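Local coordinates for reticulocyte-binding protein 2a (PDB 4Z8N) that probably binds a receptor on the red-cell surface during Plasmodium vivax invasion, through the alpha-helical erythrocyte-binding domain modelled here, at residues Y36-T39 / E43-K46; S135-V140 / L252-A257. All coordinates share one frame; numbering follows the deposited sequence.

In the fold
Both contacts sit toward one end of the elongated helical domain, on the same side of its centre, and their own centres are 10 Å apart. Contact 1 closes the turn between helices 26-37 and 42-69; contact 2 ties the end of helix 119-136 to helix 246-297 and is made entirely by buried residues, whereas contact 1 is partly exposed. They share a boundary. Tyr37 CE1 packs 3.5 Å from Tyr253 CG, Ala44 O lies 3.6 Å from Ile136 CG2, and Ile38 and Leu137 touch through their side chains. Both lie away from Glu120, which binds calcium in a structure of this protein though none is bound here, and are read as packing within the scaffold.

Contact 1. Residues Y36-T39 / E43-K46; sequences YYIT and EAKK
Ala44 and Lys45, in the first turn of helix 42-69, pack against Ile38 and Thr39, the two residues that follow helix 26-37. The contact closes the short turn between two consecutive helices. Ile38 is the first residue to leave helical backbone angles, and its side chain points across to the second helix.

At Ala44 the meeting is through the end of the isoleucine. CD1 of Ile38 lies 3.7 Å from Ala44 O and 4.4 Å from Ala44 CB, so the methyl rests mainly on the backbone carbonyl, with the alanine methyl a looser neighbour. Its CG1 stands between the backbone N and the carbonyl carbon (chi1 59°), and the extended chi2 carries CD1 outward to the helix. Ile38 also touches Leu137, and Ala44 also touches Ser139.

Lys45 contributes the larger share of buried surface on its helix. Its CB sits 3.6 Å from Ile38 O, and further along the chain CD comes to 3.6 Å from Thr39 CA. The bend at chi2 (79°) turns the aliphatic part along Thr39, whose side chain runs beside it in the same direction; Thr39 CB and Lys45 CE are 4.0 Å apart. Beyond this the ammonium NZ forms a salt bridge with Asp49 one turn on, and a weak hydrogen bond to Lys35 O.

The lysine is thus used twice: its methylenes fill the turn by van der Waals contact, while its charge is answered within its own helix and, weakly, near the end of the preceding one.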
ATOM      1  N   TYR A  36       2.731 -14.458  16.985  1.00 50.13           N
ATOM      2  CA  TYR A  36       3.974 -15.156  17.307  1.00 56.47           C
ATOM      3  C   TYR A  36       4.902 -14.305  18.175  1.00 56.29           C
ATOM      4  O   TYR A  36       5.976 -14.756  18.580  1.00 58.65           O
ATOM      5  CB  TYR A  36       4.692 -15.613  16.032  1.00 60.15           C
ATOM      6  CG  TYR A  36       5.196 -14.513  15.127  1.00 62.35           C
ATOM      7  CD1 TYR A  36       6.485 -14.012  15.264  1.00 68.28           C
ATOM      8  CD2 TYR A  36       4.398 -14.000  14.114  1.00 62.92           C
ATOM      9  CE1 TYR A  36       6.959 -13.017  14.429  1.00 70.19           C
ATOM     10  CE2 TYR A  36       4.863 -13.002  13.274  1.00 65.40           C
ATOM     11  CZ  TYR A  36       6.145 -12.516  13.436  1.00 70.18           C
ATOM     12  OH  TYR A  36       6.617 -11.526  12.605  1.00 72.97           O
ATOM     13  N   TYR A  37       4.474 -13.084  18.474  1.00 50.33           N
ATOM     14  CA  TYR A  37       5.200 -12.228  19.404  1.00 48.81           C
ATOM     15  C   TYR A  37       5.181 -12.832  20.811  1.00 47.78           C
ATOM     16  O   TYR A  37       6.214 -12.918  21.474  1.00 50.62           O
ATOM     17  CB  TYR A  37       4.593 -10.819  19.423  1.00 47.16           C
ATOM     18  CG  TYR A  37       5.496  -9.748  20.003  1.00 46.88           C
ATOM     19  CD1 TYR A  37       5.796  -9.715  21.362  1.00 43.07           C
ATOM     20  CD2 TYR A  37       6.036  -8.756  19.190  1.00 42.93           C
ATOM     21  CE1 TYR A  37       6.619  -8.739  21.891  1.00 45.91           C
ATOM     22  CE2 TYR A  37       6.855  -7.771  19.711  1.00 44.23           C
ATOM     23  CZ  TYR A  37       7.142  -7.767  21.063  1.00 47.54           C
ATOM     24  OH  TYR A  37       7.958  -6.792  21.588  1.00 51.40           O
ATOM     25  N   ILE A  38       3.998 -13.254  21.249  1.00 43.79           N
ATOM     26  CA  ILE A  38       3.791 -13.726  22.619  1.00 46.62           C
ATOM     27  C   ILE A  38       3.864 -15.247  22.753  1.00 47.82           C
ATOM     28  O   ILE A  38       3.286 -15.825  23.676  1.00 50.23           O
ATOM     29  CB  ILE A  38       2.426 -13.258  23.157  1.00 49.30           C
ATOM     30  CG1 ILE A  38       1.298 -13.778  22.262  1.00 50.23           C
ATOM     31  CG2 ILE A  38       2.384 -11.742  23.239  1.00 45.52           C
ATOM     32  CD1 ILE A  38      -0.093 -13.471  22.780  1.00 49.70           C
ATOM     33  N   THR A  39       4.592 -15.884  21.840  1.00 48.18           N
ATOM     34  CA  THR A  39       4.633 -17.341  21.760  1.00 56.74           C
ATOM     35  C   THR A  39       5.218 -18.013  23.007  1.00 58.27           C
ATOM     36  O   THR A  39       4.981 -19.197  23.245  1.00 61.60           O
ATOM     37  CB  THR A  39       5.435 -17.803  20.520  1.00 61.75           C
ATOM     38  OG1 THR A  39       5.485 -19.235  20.483  1.00 67.66           O
ATOM     39  CG2 THR A  39       6.851 -17.246  20.551  1.00 62.99           C
ATOM     40  N   GLU A  43       0.077 -19.211  28.433  1.00 68.50           N
ATOM     41  CA  GLU A  43      -1.366 -19.053  28.595  1.00 71.13           C
ATOM     42  C   GLU A  43      -1.913 -17.919  27.729  1.00 65.45           C
ATOM     43  O   GLU A  43      -3.004 -18.031  27.162  1.00 63.74           O
ATOM     44  CB  GLU A  43      -1.738 -18.813  30.060  1.00 78.51           C
ATOM     45  CG  GLU A  43      -3.244 -18.737  30.280  1.00 85.70           C
ATOM     46  CD  GLU A  43      -3.625 -18.497  31.727  1.00 93.49           C
ATOM     47  OE1 GLU A  43      -2.728 -18.206  32.546  1.00 95.43           O
ATOM     48  OE2 GLU A  43      -4.830 -18.595  32.045  1.00 96.97           O
ATOM     49  N   ALA A  44      -1.158 -16.830  27.624  1.00 63.06           N
ATOM     50  CA  ALA A  44      -1.564 -15.711  26.785  1.00 59.61           C
ATOM     51  C   ALA A  44      -1.615 -16.136  25.321  1.00 59.10           C
ATOM     52  O   ALA A  44      -2.487 -15.700  24.570  1.00 57.87           O
ATOM     53  CB  ALA A  44      -0.618 -14.534  26.971  1.00 57.83           C
ATOM     54  N   LYS A  45      -0.687 -17.004  24.927  1.00 61.54           N
ATOM     55  CA  LYS A  45      -0.626 -17.499  23.555  1.00 59.23           C
ATOM     56  C   LYS A  45      -1.836 -18.368  23.203  1.00 57.49           C
ATOM     57  O   LYS A  45      -2.414 -18.213  22.131  1.00 53.74           O
ATOM     58  CB  LYS A  45       0.667 -18.289  23.325  1.00 62.80           C
ATOM     59  CG  LYS A  45       0.785 -18.926  21.939  1.00 64.94           C
ATOM     60  CD  LYS A  45       1.215 -17.915  20.882  1.00 62.08           C
ATOM     61  CE  LYS A  45       1.611 -18.598  19.573  1.00 63.99           C
ATOM     62  NZ  LYS A  45       0.527 -18.584  18.548  1.00 58.45           N
ATOM     63  N   LYS A  46      -2.222 -19.282  24.094  1.00 61.62           N
ATOM     64  CA  LYS A  46      -3.350 -20.165  23.801  1.00 64.95           C
ATOM     65  C   LYS A  46      -4.649 -19.366  23.757  1.00 63.76           C
ATOM     66  O   LYS A  46      -5.494 -19.598  22.887  1.00 66.56           O
ATOM     67  CB  LYS A  46      -3.462 -21.317  24.817  1.00 68.12           C
ATOM     68  CG  LYS A  46      -2.839 -21.074  26.171  1.00 73.16           C
ATOM     69  CD  LYS A  46      -2.750 -22.345  27.025  1.00 80.63           C
ATOM     70  CE  LYS A  46      -1.651 -23.284  26.529  1.00 80.54           C
ATOM     71  NZ  LYS A  46      -1.300 -24.347  27.520  1.00 78.39           N
TER

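Contact 2. Residues S135-V140 / L252-A257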
ATOM      1  N   SER A 135      -6.635  -7.363  27.438  1.00 62.74           N
ATOM      2  CA  SER A 135      -7.080  -8.191  28.554  1.00 70.19           C
ATOM      3  C   SER A 135      -6.518  -9.607  28.456  1.00 67.77           C
ATOM      4  O   SER A 135      -6.347 -10.283  29.467  1.00 70.80           O
ATOM      5  CB  SER A 135      -8.610  -8.234  28.617  1.00 75.24           C
ATOM      6  OG  SER A 135      -9.149  -8.932  27.508  1.00 75.56           O
ATOM      7  N   ILE A 136      -6.235 -10.049  27.236  1.00 65.61           N
ATOM      8  CA  ILE A 136      -5.659 -11.373  27.021  1.00 65.88           C
ATOM      9  C   ILE A 136      -4.249 -11.439  27.600  1.00 65.28           C
ATOM     10  O   ILE A 136      -3.833 -12.465  28.142  1.00 69.79           O
ATOM     11  CB  ILE A 136      -5.633 -11.739  25.521  1.00 65.18           C
ATOM     12  CG1 ILE A 136      -7.059 -11.921  25.000  1.00 68.51           C
ATOM     13  CG2 ILE A 136      -4.834 -13.011  25.279  1.00 63.38           C
ATOM     14  CD1 ILE A 136      -7.123 -12.352  23.554  1.00 66.93           C
ATOM     15  N   LEU A 137      -3.525 -10.327  27.511  1.00 60.49           N
ATOM     16  CA  LEU A 137      -2.164 -10.265  28.030  1.00 61.53           C
ATOM     17  C   LEU A 137      -2.125 -10.131  29.552  1.00 65.62           C
ATOM     18  O   LEU A 137      -1.050  -9.999  30.138  1.00 65.87           O
ATOM     19  CB  LEU A 137      -1.400  -9.110  27.380  1.00 61.64           C
ATOM     20  CG  LEU A 137      -0.328  -9.544  26.377  1.00 61.19           C
ATOM     21  CD1 LEU A 137      -0.937 -10.391  25.271  1.00 58.97           C
ATOM     22  CD2 LEU A 137       0.396  -8.337  25.797  1.00 59.88           C
ATOM     23  N   ASN A 138      -3.291 -10.165  30.192  1.00 68.65           N
ATOM     24  CA  ASN A 138      -3.343 -10.286  31.643  1.00 76.25           C
ATOM     25  C   ASN A 138      -2.940 -11.697  32.059  1.00 78.84           C
ATOM     26  O   ASN A 138      -2.635 -11.951  33.224  1.00 82.07           O
ATOM     27  CB  ASN A 138      -4.739  -9.959  32.185  1.00 80.82           C
ATOM     28  CG  ASN A 138      -5.074  -8.480  32.095  1.00 80.36           C
ATOM     29  OD1 ASN A 138      -4.189  -7.624  32.121  1.00 79.57           O
ATOM     30  ND2 ASN A 138      -6.364  -8.172  32.005  1.00 80.43           N
ATOM     31  N   SER A 139      -2.939 -12.609  31.089  1.00 78.55           N
ATOM     32  CA  SER A 139      -2.552 -13.997  31.320  1.00 81.28           C
ATOM     33  C   SER A 139      -1.049 -14.130  31.540  1.00 79.20           C
ATOM     34  O   SER A 139      -0.575 -15.162  32.014  1.00 82.01           O
ATOM     35  CB  SER A 139      -2.987 -14.878  30.147  1.00 80.68           C
ATOM     36  OG  SER A 139      -4.398 -14.900  30.022  1.00 84.69           O
ATOM     37  N   VAL A 140      -0.304 -13.089  31.180  1.00 74.56           N
ATOM     38  CA  VAL A 140       1.119 -13.040  31.489  1.00 74.86           C
ATOM     39  C   VAL A 140       1.282 -13.072  33.002  1.00 83.80           C
ATOM     40  O   VAL A 140       0.865 -12.150  33.701  1.00 87.89           O
ATOM     41  CB  VAL A 140       1.792 -11.788  30.907  1.00 67.42           C
ATOM     42  CG1 VAL A 140       3.260 -11.748  31.295  1.00 68.18           C
ATOM     43  CG2 VAL A 140       1.638 -11.765  29.395  1.00 61.66           C
ATOM     44  N   LEU A 252       5.000  -1.698  25.381  1.00 58.29           N
ATOM     45  CA  LEU A 252       6.264  -1.976  24.707  1.00 54.48           C
ATOM     46  C   LEU A 252       6.058  -3.025  23.619  1.00 52.06           C
ATOM     47  O   LEU A 252       6.547  -2.874  22.497  1.00 46.09           O
ATOM     48  CB  LEU A 252       7.326  -2.443  25.708  1.00 55.43           C
ATOM     49  CG  LEU A 252       8.103  -1.354  26.451  1.00 55.80           C
ATOM     50  CD1 LEU A 252       9.139  -1.970  27.375  1.00 61.05           C
ATOM     51  CD2 LEU A 252       8.765  -0.399  25.467  1.00 54.95           C
ATOM     52  N   TYR A 253       5.321  -4.079  23.959  1.00 51.24           N
ATOM     53  CA  TYR A 253       4.975  -5.121  22.999  1.00 45.41           C
ATOM     54  C   TYR A 253       4.199  -4.540  21.820  1.00 45.29           C
ATOM     55  O   TYR A 253       4.557  -4.746  20.661  1.00 45.32           O
ATOM     56  CB  TYR A 253       4.135  -6.221  23.658  1.00 49.78           C
ATOM     57  CG  TYR A 253       4.892  -7.211  24.521  1.00 51.31           C
ATOM     58  CD1 TYR A 253       6.195  -6.963  24.937  1.00 52.35           C
ATOM     59  CD2 TYR A 253       4.296  -8.405  24.913  1.00 52.24           C
ATOM     60  CE1 TYR A 253       6.879  -7.878  25.727  1.00 57.55           C
ATOM     61  CE2 TYR A 253       4.970  -9.323  25.700  1.00 53.76           C
ATOM     62  CZ  TYR A 253       6.260  -9.056  26.105  1.00 55.77           C
ATOM     63  OH  TYR A 253       6.925  -9.974  26.886  1.00 58.53           O
ATOM     64  N   PHE A 254       3.135  -3.808  22.134  1.00 43.39           N
ATOM     65  CA  PHE A 254       2.204  -3.321  21.125  1.00 45.69           C
ATOM     66  C   PHE A 254       2.831  -2.263  20.222  1.00 46.78           C
ATOM     67  O   PHE A 254       2.592  -2.252  19.017  1.00 42.41           O
ATOM     68  CB  PHE A 254       0.943  -2.763  21.792  1.00 48.91           C
ATOM     69  CG  PHE A 254       0.129  -3.800  22.523  1.00 49.26           C
ATOM     70  CD1 PHE A 254       0.341  -5.153  22.307  1.00 48.61           C
ATOM     71  CD2 PHE A 254      -0.850  -3.417  23.424  1.00 52.98           C
ATOM     72  CE1 PHE A 254      -0.407  -6.105  22.979  1.00 50.76           C
ATOM     73  CE2 PHE A 254      -1.602  -4.364  24.100  1.00 55.45           C
ATOM     74  CZ  PHE A 254      -1.379  -5.710  23.876  1.00 54.10           C
ATOM     75  N   ASP A 255       3.628  -1.374  20.806  1.00 49.29           N
ATOM     76  CA  ASP A 255       4.315  -0.346  20.031  1.00 48.36           C
ATOM     77  C   ASP A 255       5.291  -0.968  19.038  1.00 42.20           C
ATOM     78  O   ASP A 255       5.368  -0.546  17.886  1.00 38.18           O
ATOM     79  CB  ASP A 255       5.053   0.624  20.956  1.00 51.72           C
ATOM     80  CG  ASP A 255       4.116   1.599  21.649  1.00 57.67           C
ATOM     81  OD1 ASP A 255       2.884   1.437  21.523  1.00 59.10           O
ATOM     82  OD2 ASP A 255       4.612   2.521  22.329  1.00 58.30           O
ATOM     83  N   SER A 256       6.029  -1.975  19.494  1.00 39.31           N
ATOM     84  CA  SER A 256       7.003  -2.669  18.657  1.00 42.70           C
ATOM     85  C   SER A 256       6.339  -3.352  17.473  1.00 41.26           C
ATOM     86  O   SER A 256       6.767  -3.194  16.331  1.00 44.31           O
ATOM     87  CB  SER A 256       7.773  -3.704  19.478  1.00 40.52           C
ATOM     88  OG  SER A 256       8.482  -3.083  20.530  1.00 53.03           O
ATOM     89  N   ALA A 257       5.294  -4.120  17.760  1.00 39.91           N
ATOM     90  CA  ALA A 257       4.596  -4.879  16.733  1.00 39.34           C
ATOM     91  C   ALA A 257       3.907  -3.950  15.739  1.00 37.62           C
ATOM     92  O   ALA A 257       3.867  -4.236  14.545  1.00 38.73           O
ATOM     93  CB  ALA A 257       3.587  -5.823  17.367  1.00 37.88           C
TER
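Leu137 CD2 reaches across to the rings of Phe254 and Tyr253, a buried apolar contact within the Rh5 coiled-coil domain that joins the end of helix 119-136 to the long helix 246-297. The same methyl serves both rings. It lies 3.7 Å from Phe254 CE1 and equally near CZ, and 4.0 Å from Tyr253 CD2, approaching each ring obliquely. Leucine and phenylalanine come from opposite directions, which lets them bridge backbones whose nearest CA atoms, those of Leu137 and Tyr253, are 10.1 Å apart. The leucine gets there with an unusual chi1 of -108°, away from the staggered positions.

Further out, each ring has its own support. Phe254 meets Tyr134 edge-to-face and touches Tyr30, while Tyr253 packs on Thr150 and Tyr151 and has its hydroxyl hydrogen-bonded to His41.

The turn carrying Leu137 is held by Ser139, whose backbone N and OG both donate to Ile136 O from the same face of that carbonyl. OG also pairs with Asn47 ND2 on helix 42-69. In helix 246-297, Ser256 also sends two bonds to one carbonyl, but from opposite faces: OG donates to Leu252 O over 2.8 Å on the face away from Ser256 N.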